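Local atomic coordinates of pyruvate kinase 1 (Trypanosoma brucei brucei, PDB entry 4KCT), a protein that catalyses phosphoryl transfer from phosphoenolpyruvate to ADP, the last step of glycolysis, and has an intrinsic decarboxylase activity that probably acts on oxaloacetate. Residues A49-S54 and I81-K86; V206-A211 and D233-S238. All coordinates share one frame; numbering follows the deposited sequence.

Interaction 1 (A49-S54 and I81-K86); sequences ARMNFS and IALDTK. With K (potassium ion), chain D.
D84 OD2 is gripped by three nitrogens: R50 NE and NH2 of one guanidinium, and NZ of K239 outside the two segments. R50 NE lies 2.8 Å from D84 OD2 and keeps the oxygen in the guanidinium plane, but it meets the carboxylate from above, the two planes standing 84° apart; the NH2 bond is weak. An extended R50 chain, CG anti to the backbone N (chi1 174°), reaches this point. D84 OD1 binds potassium at 2.7 Å, together with N52 OD1, S54 OG, T85 O and two waters. N52 OD1 also accepts a hydrogen bond from S54 N at 3.0 Å, from above its carbonyl plane; this Asx turn probably helps place both residues as ligands. Leading up to the site, parallel strands 49-52 and 81-84 exchange nearly straight backbone bonds, and F53 N closes on D84 O at 2.9 Å. On the opposite face of the sheet, L83 CG sits over the F53 ring, 3.8 Å from its centroid, in a CH-pi contact. D84, shared between arginine, lysine and K+, is probably ionised and ties the potassium site to R50, whose nearest side-chain atom is about 4 Å from bound pyruvate.

Interaction 2 (V206-A211 and D233-S238); sequences VDMIFA and DILIIS
Strands 208-211 and 235-238 run parallel, their axes 4.7 Å apart at closest approach and inclined by 22°, with M208 to A211 paired in turn with L235 to S238. Four backbone bonds zip them together. I209 N meets L235 O at 2.8 Å and I237 N meets I209 O at the same distance, both nearly along the C=O axis, and A211 N closes on I237 O. At the start of the pairing, L235 N approaches D207 O in the carbonyl plane, on a lone pair, at 3.1 Å; this oxygen also accepts from Q431. L235 O and I237 O are each approached as well by a CA-H, from M208 and F210 respectively.

The side chains alternate between the two faces. On one, M208 CB abuts L235 CB at 3.8 Å. Next to this pair, F210 and I237 lie side by side and point the same way, the ring atom F210 CD1 reaching I237 CB at 3.6 Å. At the entrance to the strands I234 CG2 lies 3.8 Å from I209 CG1. It also rests against M208 CA, while I234 CG1 touches V206 O.

Within the barrel, F210 continues onto A82 and D84 of strand 80-84 and M260 of strand 258-262. On the other face I236 and S238 pack against helix 217-227, the crossover between the two strands. Ahead of the strand, D207 forms a salt bridge with R430 of helix 426-431.

Interactions 1 and 2 are two beta-alpha-beta pairings of one eight-stranded TIM barrel, with the pairing of strands 80-84 and 208-211 between them; interaction 1 comes first along the chain. Their centres lie about 10 Å apart, although more than a hundred residues of sequence, including a separate mixed sheet, separate them. The seam is both polar and apolar: I81 N is probably hydrogen-bonded to D207 OD2, and F210 N to L83 O, while A82 CB packs on M208. Four consecutive barrel strands are thus joined; the potassium site lies at the C-terminal ends of the first two, and K239 at the end of the fourth belongs to the pyruvate pocket, which later strands complete.

Interaction 1 (A49-S54 and I81-K86)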
loop_
_atom_site.group_PDB
_atom_site.type_symbol
_atom_site.label_atom_id
_atom_site.label_comp_id
_atom_site.label_asym_id
_atom_site.label_seq_id
_atom_site.Cartn_x
_atom_site.Cartn_y
_atom_site.Cartn_z
ATOM N N ALA A 49 -5.640 -30.373 -27.478
ATOM C CA ALA A 49 -4.921 -31.601 -27.757
ATOM C C ALA A 49 -3.557 -31.293 -28.384
ATOM O O ALA A 49 -3.466 -30.579 -29.389
ATOM C CB ALA A 49 -5.746 -32.501 -28.685
ATOM N N ARG A 50 -2.507 -31.729 -27.718
ATOM C CA ARG A 50 -1.142 -31.488 -28.188
ATOM C C ARG A 50 -0.627 -32.710 -28.965
ATOM O O ARG A 50 -0.756 -33.855 -28.509
ATOM C CB ARG A 50 -0.228 -31.203 -27.020
ATOM C CG ARG A 50 1.264 -31.064 -27.382
ATOM C CD ARG A 50 2.097 -30.916 -26.104
ATOM N NE ARG A 50 3.545 -30.853 -26.342
ATOM C CZ ARG A 50 4.389 -31.823 -26.007
ATOM N NH1 ARG A 50 3.932 -32.957 -25.439
ATOM N NH2 ARG A 50 5.680 -31.682 -26.263
ATOM N N MET A 51 -0.188 -32.466 -30.198
ATOM C CA MET A 51 0.520 -33.463 -30.977
ATOM C C MET A 51 2.016 -33.180 -30.890
ATOM O O MET A 51 2.481 -32.106 -31.291
ATOM C CB MET A 51 0.079 -33.401 -32.445
ATOM C CG MET A 51 -1.442 -33.472 -32.655
ATOM S SD MET A 51 -1.879 -33.325 -34.390
ATOM C CE MET A 51 -1.360 -31.641 -34.777
ATOM N N ASN A 52 2.767 -34.149 -30.383
ATOM C CA ASN A 52 4.191 -34.009 -30.246
ATOM C C ASN A 52 4.881 -34.539 -31.474
ATOM O O ASN A 52 5.015 -35.759 -31.641
ATOM C CB ASN A 52 4.689 -34.777 -29.024
ATOM C CG ASN A 52 6.179 -34.558 -28.771
ATOM O OD1 ASN A 52 6.853 -33.807 -29.500
ATOM N ND2 ASN A 52 6.699 -35.215 -27.754
ATOM N N PHE A 53 5.261 -33.633 -32.371
ATOM C CA PHE A 53 5.866 -34.037 -33.644
ATOM C C PHE A 53 7.330 -34.404 -33.501
ATOM O O PHE A 53 7.982 -34.718 -34.492
ATOM C CB PHE A 53 5.713 -32.937 -34.714
ATOM C CG PHE A 53 4.433 -33.012 -35.483
ATOM C CD1 PHE A 53 3.209 -33.029 -34.827
ATOM C CD2 PHE A 53 4.447 -33.088 -36.878
ATOM C CE1 PHE A 53 2.027 -33.079 -35.541
ATOM C CE2 PHE A 53 3.271 -33.137 -37.595
ATOM C CZ PHE A 53 2.059 -33.177 -36.927
ATOM N N SER A 54 7.845 -34.431 -32.273
ATOM C CA SER A 54 9.118 -35.122 -32.045
ATOM C C SER A 54 9.035 -36.610 -32.399
ATOM O O SER A 54 10.036 -37.205 -32.764
ATOM C CB SER A 54 9.597 -34.954 -30.606
ATOM O OG SER A 54 10.011 -33.631 -30.378
ATOM N N ILE A 81 -6.337 -27.620 -31.349
ATOM C CA ILE A 81 -5.338 -28.598 -31.753
ATOM C C ILE A 81 -3.970 -27.909 -31.924
ATOM O O ILE A 81 -3.854 -26.895 -32.630
ATOM C CB ILE A 81 -5.741 -29.320 -33.067
ATOM C CG1 ILE A 81 -6.985 -30.186 -32.846
ATOM C CG2 ILE A 81 -4.585 -30.196 -33.567
ATOM C CD1 ILE A 81 -7.589 -30.765 -34.141
ATOM N N ALA A 82 -2.980 -28.372 -31.156
ATOM C CA ALA A 82 -1.654 -27.762 -31.159
ATOM C C ALA A 82 -0.643 -28.686 -31.796
ATOM O O ALA A 82 -0.591 -29.870 -31.477
ATOM C CB ALA A 82 -1.212 -27.399 -29.717
ATOM N N LEU A 83 0.257 -28.111 -32.588
ATOM C CA LEU A 83 1.342 -28.871 -33.199
ATOM C C LEU A 83 2.654 -28.463 -32.521
ATOM O O LEU A 83 3.049 -27.302 -32.582
ATOM C CB LEU A 83 1.393 -28.594 -34.716
ATOM C CG LEU A 83 2.347 -29.479 -35.543
ATOM C CD1 LEU A 83 1.975 -29.440 -37.022
ATOM C CD2 LEU A 83 3.813 -29.072 -35.330
ATOM N N ASP A 84 3.263 -29.393 -31.782
ATOM C CA ASP A 84 4.489 -29.089 -31.021
ATOM C C ASP A 84 5.707 -29.573 -31.817
ATOM O O ASP A 84 5.849 -30.765 -32.052
ATOM C CB ASP A 84 4.420 -29.767 -29.626
ATOM C CG ASP A 84 5.568 -29.354 -28.696
ATOM O OD1 ASP A 84 6.735 -29.436 -29.125
ATOM O OD2 ASP A 84 5.310 -29.000 -27.506
ATOM N N THR A 85 6.538 -28.643 -32.302
ATOM C CA THR A 85 7.564 -28.999 -33.302
ATOM C C THR A 85 8.696 -29.820 -32.681
ATOM O O THR A 85 8.980 -29.722 -31.481
ATOM C CB THR A 85 8.170 -27.748 -33.979
ATOM O OG1 THR A 85 8.783 -26.939 -32.980
ATOM C CG2 THR A 85 7.069 -26.947 -34.673
ATOM N N LYS A 86 9.361 -30.615 -33.499
ATOM C CA LYS A 86 10.589 -31.288 -33.064
ATOM C C LYS A 86 11.671 -30.254 -32.696
ATOM O O LYS A 86 12.253 -30.321 -31.643
ATOM C CB LYS A 86 11.110 -32.228 -34.174
ATOM C CG LYS A 86 12.157 -33.224 -33.694
ATOM C CD LYS A 86 12.628 -34.108 -34.854
ATOM C CE LYS A 86 13.107 -35.466 -34.378
ATOM N NZ LYS A 86 13.974 -35.343 -33.177
HETATM K K K D . 8.362 -31.524 -29.493
HETATM O O HOH W 1 10.868 -30.882 -29.133
HETATM O O HOH W 2 8.772 -31.781 -26.635
#

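Interaction 2 (V206-A211 and D233-S238)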
loop_
_atom_site.group_PDB
_atom_site.type_symbol
_atom_site.label_atom_id
_atom_site.label_comp_id
_atom_site.label_asym_id
_atom_site.label_seq_id
_atom_site.Cartn_x
_atom_site.Cartn_y
_atom_site.Cartn_z
ATOM N N VAL A 206 -4.473 -26.650 -38.136
ATOM C CA VAL A 206 -4.213 -26.630 -36.670
ATOM C C VAL A 206 -4.394 -25.213 -36.136
ATOM O O VAL A 206 -4.311 -24.248 -36.878
ATOM C CB VAL A 206 -2.815 -27.188 -36.271
ATOM C CG1 VAL A 206 -2.618 -28.609 -36.828
ATOM C CG2 VAL A 206 -1.702 -26.266 -36.745
ATOM N N ASP A 207 -4.691 -25.101 -34.849
ATOM C CA ASP A 207 -5.010 -23.814 -34.252
ATOM C C ASP A 207 -3.782 -23.064 -33.725
ATOM O O ASP A 207 -3.809 -21.832 -33.583
ATOM C CB ASP A 207 -6.036 -24.021 -33.144
ATOM C CG ASP A 207 -7.263 -24.774 -33.642
ATOM O OD1 ASP A 207 -7.908 -24.247 -34.575
ATOM O OD2 ASP A 207 -7.468 -25.962 -33.244
ATOM N N MET A 208 -2.753 -23.806 -33.327
ATOM C CA MET A 208 -1.568 -23.179 -32.762
ATOM C C MET A 208 -0.352 -24.060 -32.944
ATOM O O MET A 208 -0.462 -25.295 -33.010
ATOM C CB MET A 208 -1.796 -22.884 -31.252
ATOM C CG MET A 208 -2.100 -24.136 -30.432
ATOM S SD MET A 208 -2.815 -23.778 -28.794
ATOM C CE MET A 208 -4.498 -23.255 -29.256
ATOM N N ILE A 209 0.812 -23.427 -32.986
ATOM C CA ILE A 209 2.084 -24.120 -32.976
ATOM C C ILE A 209 2.752 -23.866 -31.628
ATOM O O ILE A 209 2.802 -22.727 -31.173
ATOM C CB ILE A 209 3.027 -23.521 -34.043
ATOM C CG1 ILE A 209 2.322 -23.443 -35.409
ATOM C CG2 ILE A 209 4.340 -24.315 -34.108
ATOM C CD1 ILE A 209 1.847 -24.795 -35.944
ATOM N N PHE A 210 3.235 -24.920 -30.983
ATOM C CA PHE A 210 4.145 -24.780 -29.870
ATOM C C PHE A 210 5.555 -24.916 -30.439
ATOM O O PHE A 210 5.979 -26.021 -30.788
ATOM C CB PHE A 210 3.920 -25.904 -28.832
ATOM C CG PHE A 210 2.543 -25.918 -28.204
ATOM C CD1 PHE A 210 1.691 -24.821 -28.296
ATOM C CD2 PHE A 210 2.136 -27.017 -27.454
ATOM C CE1 PHE A 210 0.444 -24.832 -27.673
ATOM C CE2 PHE A 210 0.920 -27.011 -26.781
ATOM C CZ PHE A 210 0.063 -25.929 -26.907
ATOM N N ALA A 211 6.249 -23.788 -30.590
ATOM C CA ALA A 211 7.498 -23.747 -31.356
ATOM C C ALA A 211 8.668 -23.988 -30.420
ATOM O O ALA A 211 8.880 -23.228 -29.466
ATOM C CB ALA A 211 7.651 -22.388 -32.049
ATOM N N ASP A 233 -3.142 -16.796 -39.307
ATOM C CA ASP A 233 -4.023 -16.709 -38.136
ATOM C C ASP A 233 -3.750 -17.786 -37.077
ATOM O O ASP A 233 -4.495 -17.911 -36.091
ATOM C CB ASP A 233 -5.484 -16.780 -38.576
ATOM C CG ASP A 233 -5.933 -15.523 -39.346
ATOM O OD1 ASP A 233 -5.432 -14.402 -39.060
ATOM O OD2 ASP A 233 -6.841 -15.649 -40.175
ATOM N N ILE A 234 -2.737 -18.615 -37.314
ATOM C CA ILE A 234 -2.413 -19.698 -36.378
ATOM C C ILE A 234 -1.560 -19.094 -35.262
ATOM O O ILE A 234 -0.681 -18.283 -35.547
ATOM C CB ILE A 234 -1.630 -20.818 -37.092
ATOM C CG1 ILE A 234 -2.513 -21.480 -38.164
ATOM C CG2 ILE A 234 -1.115 -21.851 -36.077
ATOM C CD1 ILE A 234 -1.765 -22.450 -39.085
ATOM N N LEU A 235 -1.880 -19.384 -33.999
ATOM C CA LEU A 235 -1.098 -18.794 -32.892
ATOM C C LEU A 235 0.299 -19.398 -32.866
ATOM O O LEU A 235 0.456 -20.615 -33.027
ATOM C CB LEU A 235 -1.762 -19.059 -31.548
ATOM C CG LEU A 235 -3.217 -18.673 -31.383
ATOM C CD1 LEU A 235 -3.597 -18.948 -29.930
ATOM C CD2 LEU A 235 -3.435 -17.213 -31.749
ATOM N N ILE A 236 1.297 -18.578 -32.552
ATOM C CA ILE A 236 2.616 -19.113 -32.211
ATOM C C ILE A 236 2.860 -19.014 -30.702
ATOM O O ILE A 236 2.836 -17.926 -30.133
ATOM C CB ILE A 236 3.739 -18.402 -32.971
ATOM C CG1 ILE A 236 3.580 -18.641 -34.476
ATOM C CG2 ILE A 236 5.105 -18.886 -32.471
ATOM C CD1 ILE A 236 4.567 -17.868 -35.332
ATOM N N ILE A 237 2.949 -20.171 -30.052
ATOM C CA ILE A 237 3.266 -20.233 -28.640
ATOM C C ILE A 237 4.746 -20.599 -28.547
ATOM O O ILE A 237 5.144 -21.714 -28.927
ATOM C CB ILE A 237 2.422 -21.318 -27.911
ATOM C CG1 ILE A 237 0.912 -21.100 -28.116
ATOM C CG2 ILE A 237 2.754 -21.359 -26.403
ATOM C CD1 ILE A 237 0.448 -19.690 -27.809
ATOM N N SER A 238 5.581 -19.656 -28.103
ATOM C CA SER A 238 7.020 -19.903 -28.110
ATOM C C SER A 238 7.410 -20.691 -26.879
ATOM O O SER A 238 7.025 -20.329 -25.762
ATOM C CB SER A 238 7.788 -18.575 -28.162
ATOM O OG SER A 238 7.587 -17.955 -29.430
#